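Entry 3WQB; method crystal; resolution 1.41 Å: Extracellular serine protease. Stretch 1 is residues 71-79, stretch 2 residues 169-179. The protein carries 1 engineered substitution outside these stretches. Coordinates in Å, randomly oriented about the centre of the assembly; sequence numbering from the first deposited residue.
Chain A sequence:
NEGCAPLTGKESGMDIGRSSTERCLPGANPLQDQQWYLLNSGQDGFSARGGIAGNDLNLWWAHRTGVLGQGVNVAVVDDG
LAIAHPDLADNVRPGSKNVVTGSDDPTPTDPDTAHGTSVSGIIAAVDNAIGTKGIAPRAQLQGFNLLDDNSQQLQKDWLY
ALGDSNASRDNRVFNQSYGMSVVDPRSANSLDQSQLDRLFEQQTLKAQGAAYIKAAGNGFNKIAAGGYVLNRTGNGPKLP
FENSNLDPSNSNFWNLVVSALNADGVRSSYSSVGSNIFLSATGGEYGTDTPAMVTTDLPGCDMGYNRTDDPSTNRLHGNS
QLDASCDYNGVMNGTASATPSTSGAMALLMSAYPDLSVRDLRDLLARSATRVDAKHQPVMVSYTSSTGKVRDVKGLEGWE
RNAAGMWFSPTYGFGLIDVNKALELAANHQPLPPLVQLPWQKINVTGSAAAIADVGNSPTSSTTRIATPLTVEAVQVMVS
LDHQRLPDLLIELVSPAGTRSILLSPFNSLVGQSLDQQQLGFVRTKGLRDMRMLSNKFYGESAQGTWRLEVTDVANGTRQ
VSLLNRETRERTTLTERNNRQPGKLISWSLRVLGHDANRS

Stretch 1 71-79: GVNVAVVDD
Stretch 2 (169-179) RDNRVFNQSYG

Parallel β-strands pair through a ladder in which every second residue of one strand bonds, through its N and O, to the two residues flanking its partner, and the contact between strands 73-77 and 173-176 illustrates how side chains dress that ladder. On one face A75 packs its CB 3.7 Å from CD2 of F174 (chi1 m, chi2 90°). On the other, V74 (t) sets CG2 4.0 Å from CB of V173 (t), joined there by V76 (t) and N175 (t). At the end of its strand, V77 (t) places CG1 3.9 Å from CE2 of Y178 (chi1 p), which lies past the end of strand 173-176.

The strands run in the same direction, 22° apart, with V74 opposite V173, A75 opposite F174 and V76 opposite N175, at CA separations of 4.7, 4.9 and 5.0 Å. A75 (phi/psi -97/128), facing F174 (-115/110), turns its N and O toward the other strand: its N donates to V173 O (2.9 Å), its O accepts from N175 N (2.8 Å). V77 N to N175 O (3.2 Å) continues the ladder. At its start, N73 O receives both R172 N (2.8 Å) and V173 N (3.2 Å).

The polar edges close both ends. N73 (m) donates from ND2 to D170 O at 3.2 Å; at the far end, a water oxygen accepts from S177 N (2.8 Å) and N175 ND2 (2.9 Å) and lies 2.8 Å from V77 O and 2.7 Å from D78 OD2, linking the two stretches where their CA atoms draw apart.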

ATOM      1  N   GLY A  71      -7.933   6.619 -23.363  1.00 13.73           N
ATOM      2  CA  GLY A  71      -6.994   7.726 -23.235  1.00 13.74           C
ATOM      3  C   GLY A  71      -6.189   7.724 -21.950  1.00 13.97           C
ATOM      4  O   GLY A  71      -5.356   8.608 -21.747  1.00 14.84           O
ATOM      5  N   VAL A  72      -6.433   6.738 -21.080  1.00 12.98           N
ATOM      6  CA  VAL A  72      -5.740   6.668 -19.780  1.00 12.61           C
ATOM      7  C   VAL A  72      -4.590   5.665 -19.772  1.00 11.95           C
ATOM      8  O   VAL A  72      -4.790   4.486 -20.063  1.00 12.31           O
ATOM      9  CB  VAL A  72      -6.709   6.363 -18.625  1.00 12.12           C
ATOM     10  CG1 VAL A  72      -5.969   6.385 -17.269  1.00 12.43           C
ATOM     11  CG2 VAL A  72      -7.832   7.384 -18.601  1.00 12.91           C
ATOM     12  N   ASN A  73      -3.392   6.150 -19.439  1.00 11.71           N
ATOM     13  CA  ASN A  73      -2.182   5.329 -19.405  1.00 11.61           C
ATOM     14  C   ASN A  73      -1.911   4.851 -17.985  1.00 11.14           C
ATOM     15  O   ASN A  73      -1.823   5.664 -17.055  1.00 10.94           O
ATOM     16  CB  ASN A  73      -0.972   6.115 -19.922  1.00 12.78           C
ATOM     17  CG  ASN A  73      -1.052   6.417 -21.406  1.00 13.09           C
ATOM     18  OD1 ASN A  73      -1.690   5.692 -22.181  1.00 14.31           O
ATOM     19  ND2 ASN A  73      -0.384   7.495 -21.813  1.00 15.33           N
ATOM     20  N   VAL A  74      -1.821   3.534 -17.823  1.00 11.33           N
ATOM     21  CA  VAL A  74      -1.595   2.913 -16.527  1.00 11.21           C
ATOM     22  C   VAL A  74      -0.273   2.145 -16.528  1.00 10.43           C
ATOM     23  O   VAL A  74      -0.037   1.315 -17.414  1.00 11.26           O
ATOM     24  CB  VAL A  74      -2.741   1.935 -16.157  1.00 11.02           C
ATOM     25  CG1 VAL A  74      -2.531   1.373 -14.761  1.00 11.45           C
ATOM     26  CG2 VAL A  74      -4.104   2.613 -16.238  1.00 12.23           C
ATOM     27  N   ALA A  75       0.575   2.409 -15.529  1.00 10.47           N
ATOM     28  CA  ALA A  75       1.807   1.637 -15.319  1.00 10.28           C
ATOM     29  C   ALA A  75       1.578   0.566 -14.264  1.00 10.18           C
ATOM     30  O   ALA A  75       1.115   0.864 -13.161  1.00 10.72           O
ATOM     31  CB  ALA A  75       2.941   2.543 -14.879  1.00 10.88           C
ATOM     32  N   VAL A  76       1.929  -0.671 -14.595  1.00  9.72           N
ATOM     33  CA  VAL A  76       1.864  -1.773 -13.648  1.00  9.69           C
ATOM     34  C   VAL A  76       3.280  -2.096 -13.205  1.00  9.69           C
ATOM     35  O   VAL A  76       4.077  -2.669 -13.960  1.00  9.88           O
ATOM     36  CB  VAL A  76       1.149  -2.990 -14.268  1.00  9.83           C
ATOM     37  CG1 VAL A  76       1.139  -4.157 -13.315  1.00 10.47           C
ATOM     38  CG2 VAL A  76      -0.281  -2.608 -14.631  1.00 11.38           C
ATOM     39  N   VAL A  77       3.603  -1.668 -11.990  1.00  8.83           N
ATOM     40  CA  VAL A  77       4.932  -1.850 -11.414  1.00  9.30           C
ATOM     41  C   VAL A  77       4.831  -3.096 -10.534  1.00  9.20           C
ATOM     42  O   VAL A  77       4.261  -3.073  -9.452  1.00  9.89           O
ATOM     43  CB  VAL A  77       5.372  -0.589 -10.633  1.00  9.07           C
ATOM     44  CG1 VAL A  77       6.798  -0.737 -10.107  1.00 10.04           C
ATOM     45  CG2 VAL A  77       5.254   0.655 -11.522  1.00 10.36           C
ATOM     46  N   ASP A  78       5.340  -4.210 -11.037  1.00  9.24           N
ATOM     47  CA  ASP A  78       5.000  -5.497 -10.440  1.00  9.40           C
ATOM     48  C   ASP A  78       6.050  -6.553 -10.807  1.00  9.98           C
ATOM     49  O   ASP A  78       7.206  -6.210 -11.017  1.00 10.15           O
ATOM     50  CB  ASP A  78       3.577  -5.890 -10.875  1.00  9.54           C
ATOM     51  CG  ASP A  78       2.848  -6.723  -9.846  1.00 10.42           C
ATOM     52  OD1 ASP A  78       3.198  -7.909  -9.686  1.00 11.45           O
ATOM     53  OD2 ASP A  78       1.899  -6.204  -9.213  1.00 11.61           O
ATOM     54  N   ASP A  79       5.669  -7.830 -10.866  1.00 10.57           N
ATOM     55  CA  ASP A  79       6.646  -8.895 -11.106  1.00 11.16           C
ATOM     56  C   ASP A  79       6.902  -9.171 -12.586  1.00 11.98           C
ATOM     57  O   ASP A  79       7.765  -9.977 -12.926  1.00 12.84           O
ATOM     58  CB  ASP A  79       6.241 -10.178 -10.366  1.00 11.06           C
ATOM     59  CG  ASP A  79       5.028 -10.871 -10.982  1.00 11.34           C
ATOM     60  OD1 ASP A  79       4.460 -10.367 -11.980  1.00 12.56           O
ATOM     61  OD2 ASP A  79       4.656 -11.956 -10.478  1.00 12.96           O
ATOM     62  N   ARG A 169       6.757   8.682 -17.553  1.00 12.16           N
ATOM     63  CA  ARG A 169       6.320   9.985 -17.043  1.00 13.52           C
ATOM     64  C   ARG A 169       4.873  10.310 -17.402  1.00 13.60           C
ATOM     65  O   ARG A 169       4.186  10.978 -16.639  1.00 14.84           O
ATOM     66  CB  ARG A 169       7.269  11.120 -17.474  1.00 14.17           C
ATOM     67  CG  ARG A 169       7.349  11.379 -18.969  1.00 17.10           C
ATOM     68  CD  ARG A 169       8.328  12.511 -19.305  1.00 21.63           C
ATOM     69  NE  ARG A 169       9.715  12.144 -19.011  1.00 25.05           N
ATOM     70  CZ  ARG A 169      10.416  12.574 -17.965  1.00 24.84           C
ATOM     71  NH1 ARG A 169       9.884  13.430 -17.095  1.00 26.80           N
ATOM     72  NH2 ARG A 169      11.661  12.160 -17.796  1.00 23.55           N
ATOM     73  N   ASP A 170       4.410   9.816 -18.550  1.00 13.23           N
ATOM     74  CA  ASP A 170       3.085  10.164 -19.057  1.00 13.54           C
ATOM     75  C   ASP A 170       1.996   9.160 -18.721  1.00 13.22           C
ATOM     76  O   ASP A 170       0.952   9.126 -19.362  1.00 14.51           O
ATOM     77  CB  ASP A 170       3.130  10.424 -20.565  1.00 14.03           C
ATOM     78  CG  ASP A 170       3.561   9.206 -21.359  1.00 16.08           C
ATOM     79  OD1 ASP A 170       4.175   8.273 -20.779  1.00 17.56           O
ATOM     80  OD2 ASP A 170       3.291   9.200 -22.585  1.00 21.44           O
ATOM     81  N   ASN A 171       2.236   8.340 -17.707  1.00 12.49           N
ATOM     82  CA  ASN A 171       1.143   7.579 -17.114  1.00 11.59           C
ATOM     83  C   ASN A 171       0.327   8.460 -16.193  1.00 11.17           C
ATOM     84  O   ASN A 171       0.877   9.328 -15.509  1.00 12.38           O
ATOM     85  CB  ASN A 171       1.665   6.375 -16.346  1.00 11.36           C
ATOM     86  CG  ASN A 171       2.213   5.328 -17.260  1.00 11.01           C
ATOM     87  OD1 ASN A 171       1.465   4.695 -18.006  1.00 12.34           O
ATOM     88  ND2 ASN A 171       3.531   5.154 -17.240  1.00 12.11           N
ATOM     89  N   ARG A 172      -0.982   8.241 -16.193  1.00 10.14           N
ATOM     90  CA  ARG A 172      -1.863   8.904 -15.240  1.00 10.05           C
ATOM     91  C   ARG A 172      -2.247   8.024 -14.045  1.00  9.77           C
ATOM     92  O   ARG A 172      -2.856   8.523 -13.104  1.00 10.38           O
ATOM     93  CB  ARG A 172      -3.122   9.445 -15.909  1.00 10.00           C
ATOM     94  CG  ARG A 172      -2.873  10.707 -16.732  1.00 11.46           C
ATOM     95  CD  ARG A 172      -4.133  11.557 -16.863  1.00 12.62           C
ATOM     96  NE  ARG A 172      -4.429  12.224 -15.600  1.00 12.59           N
ATOM     97  CZ  ARG A 172      -5.611  12.729 -15.251  1.00 12.06           C
ATOM     98  NH1 ARG A 172      -6.662  12.663 -16.069  1.00 13.30           N
ATOM     99  NH2 ARG A 172      -5.742  13.294 -14.050  1.00 13.85           N
ATOM    100  N   VAL A 173      -1.903   6.732 -14.071  1.00  9.93           N
ATOM    101  CA  VAL A 173      -2.133   5.850 -12.925  1.00  9.80           C
ATOM    102  C   VAL A 173      -0.887   4.993 -12.750  1.00  9.29           C
ATOM    103  O   VAL A 173      -0.382   4.417 -13.714  1.00  9.82           O
ATOM    104  CB  VAL A 173      -3.385   4.950 -13.114  1.00  9.73           C
ATOM    105  CG1 VAL A 173      -3.623   4.121 -11.874  1.00 10.20           C
ATOM    106  CG2 VAL A 173      -4.625   5.791 -13.418  1.00 10.99           C
ATOM    107  N   PHE A 174      -0.389   4.919 -11.521  1.00  9.10           N
ATOM    108  CA  PHE A 174       0.706   3.998 -11.180  1.00  8.53           C
ATOM    109  C   PHE A 174       0.190   2.966 -10.211  1.00  8.47           C
ATOM    110  O   PHE A 174      -0.129   3.285  -9.065  1.00  8.98           O
ATOM    111  CB  PHE A 174       1.900   4.749 -10.585  1.00  9.06           C
ATOM    112  CG  PHE A 174       2.598   5.627 -11.579  1.00  9.20           C
ATOM    113  CD1 PHE A 174       2.208   6.948 -11.763  1.00  9.37           C
ATOM    114  CD2 PHE A 174       3.640   5.120 -12.355  1.00 10.52           C
ATOM    115  CE1 PHE A 174       2.853   7.756 -12.712  1.00 10.51           C
ATOM    116  CE2 PHE A 174       4.282   5.912 -13.300  1.00 10.26           C
ATOM    117  CZ  PHE A 174       3.890   7.236 -13.479  1.00 10.33           C
ATOM    118  N   ASN A 175       0.069   1.737 -10.703  1.00  8.46           N
ATOM    119  CA  ASN A 175      -0.437   0.637  -9.899  1.00  8.30           C
ATOM    120  C   ASN A 175       0.675  -0.061  -9.133  1.00  8.76           C
ATOM    121  O   ASN A 175       1.606  -0.582  -9.740  1.00  8.79           O
ATOM    122  CB  ASN A 175      -1.161  -0.365 -10.800  1.00  8.67           C
ATOM    123  CG  ASN A 175      -1.859  -1.442 -10.009  1.00  8.31           C
ATOM    124  OD1 ASN A 175      -3.066  -1.357  -9.780  1.00  9.03           O
ATOM    125  ND2 ASN A 175      -1.107  -2.452  -9.572  1.00 10.28           N
ATOM    126  N   GLN A 176       0.583  -0.040  -7.802  1.00  8.12           N
ATOM    127  CA  GLN A 176       1.599  -0.640  -6.934  1.00  7.90           C
ATOM    128  C   GLN A 176       0.985  -1.712  -6.034  1.00  8.23           C
ATOM    129  O   GLN A 176       0.629  -1.455  -4.869  1.00  8.48           O
ATOM    130  CB  GLN A 176       2.272   0.415  -6.075  1.00  8.06           C
ATOM    131  CG  GLN A 176       2.866   1.551  -6.859  1.00  8.07           C
ATOM    132  CD  GLN A 176       3.194   2.681  -5.936  1.00  7.96           C
ATOM    133  OE1 GLN A 176       4.325   2.795  -5.439  1.00  9.18           O
ATOM    134  NE2 GLN A 176       2.173   3.475  -5.611  1.00  9.35           N
ATOM    135  N   SER A 177       0.846  -2.911  -6.597  1.00  8.07           N
ATOM    136  CA  SER A 177       0.264  -4.051  -5.888  1.00  8.42           C
ATOM    137  C   SER A 177       1.309  -4.737  -5.009  1.00  8.76           C
ATOM    138  O   SER A 177       1.474  -5.968  -5.055  1.00  9.22           O
ATOM    139  CB  SER A 177      -0.319  -5.040  -6.894  1.00  8.72           C
ATOM    140  OG  SER A 177      -1.524  -4.541  -7.449  1.00  8.93           O
ATOM    141  N   TYR A 178       2.019  -3.936  -4.216  1.00  8.81           N
ATOM    142  CA  TYR A 178       3.128  -4.428  -3.404  1.00  8.97           C
ATOM    143  C   TYR A 178       3.276  -3.626  -2.118  1.00  9.19           C
ATOM    144  O   TYR A 178       2.651  -2.582  -1.955  1.00  9.40           O
ATOM    145  CB  TYR A 178       4.446  -4.436  -4.209  1.00  9.22           C
ATOM    146  CG  TYR A 178       4.859  -3.092  -4.767  1.00  9.97           C
ATOM    147  CD1 TYR A 178       5.425  -2.105  -3.943  1.00  9.10           C
ATOM    148  CD2 TYR A 178       4.726  -2.819  -6.128  1.00 10.03           C
ATOM    149  CE1 TYR A 178       5.816  -0.868  -4.456  1.00 11.45           C
ATOM    150  CE2 TYR A 178       5.118  -1.591  -6.654  1.00 11.14           C
ATOM    151  CZ  TYR A 178       5.662  -0.624  -5.813  1.00 11.54           C
ATOM    152  OH  TYR A 178       6.048   0.591  -6.324  1.00 13.58           O
ATOM    153  N   GLY A 179       4.089  -4.145  -1.198  1.00  9.36           N
ATOM    154  CA  GLY A 179       4.337  -3.459   0.050  1.00  9.87           C
ATOM    155  C   GLY A 179       5.431  -4.147   0.834  1.00 10.58           C
ATOM    156  O   GLY A 179       5.945  -5.200   0.427  1.00 10.47           O
TER
HETATM  157  O   HOH W   1       1.542  -3.547  -9.278  1.00  9.68           O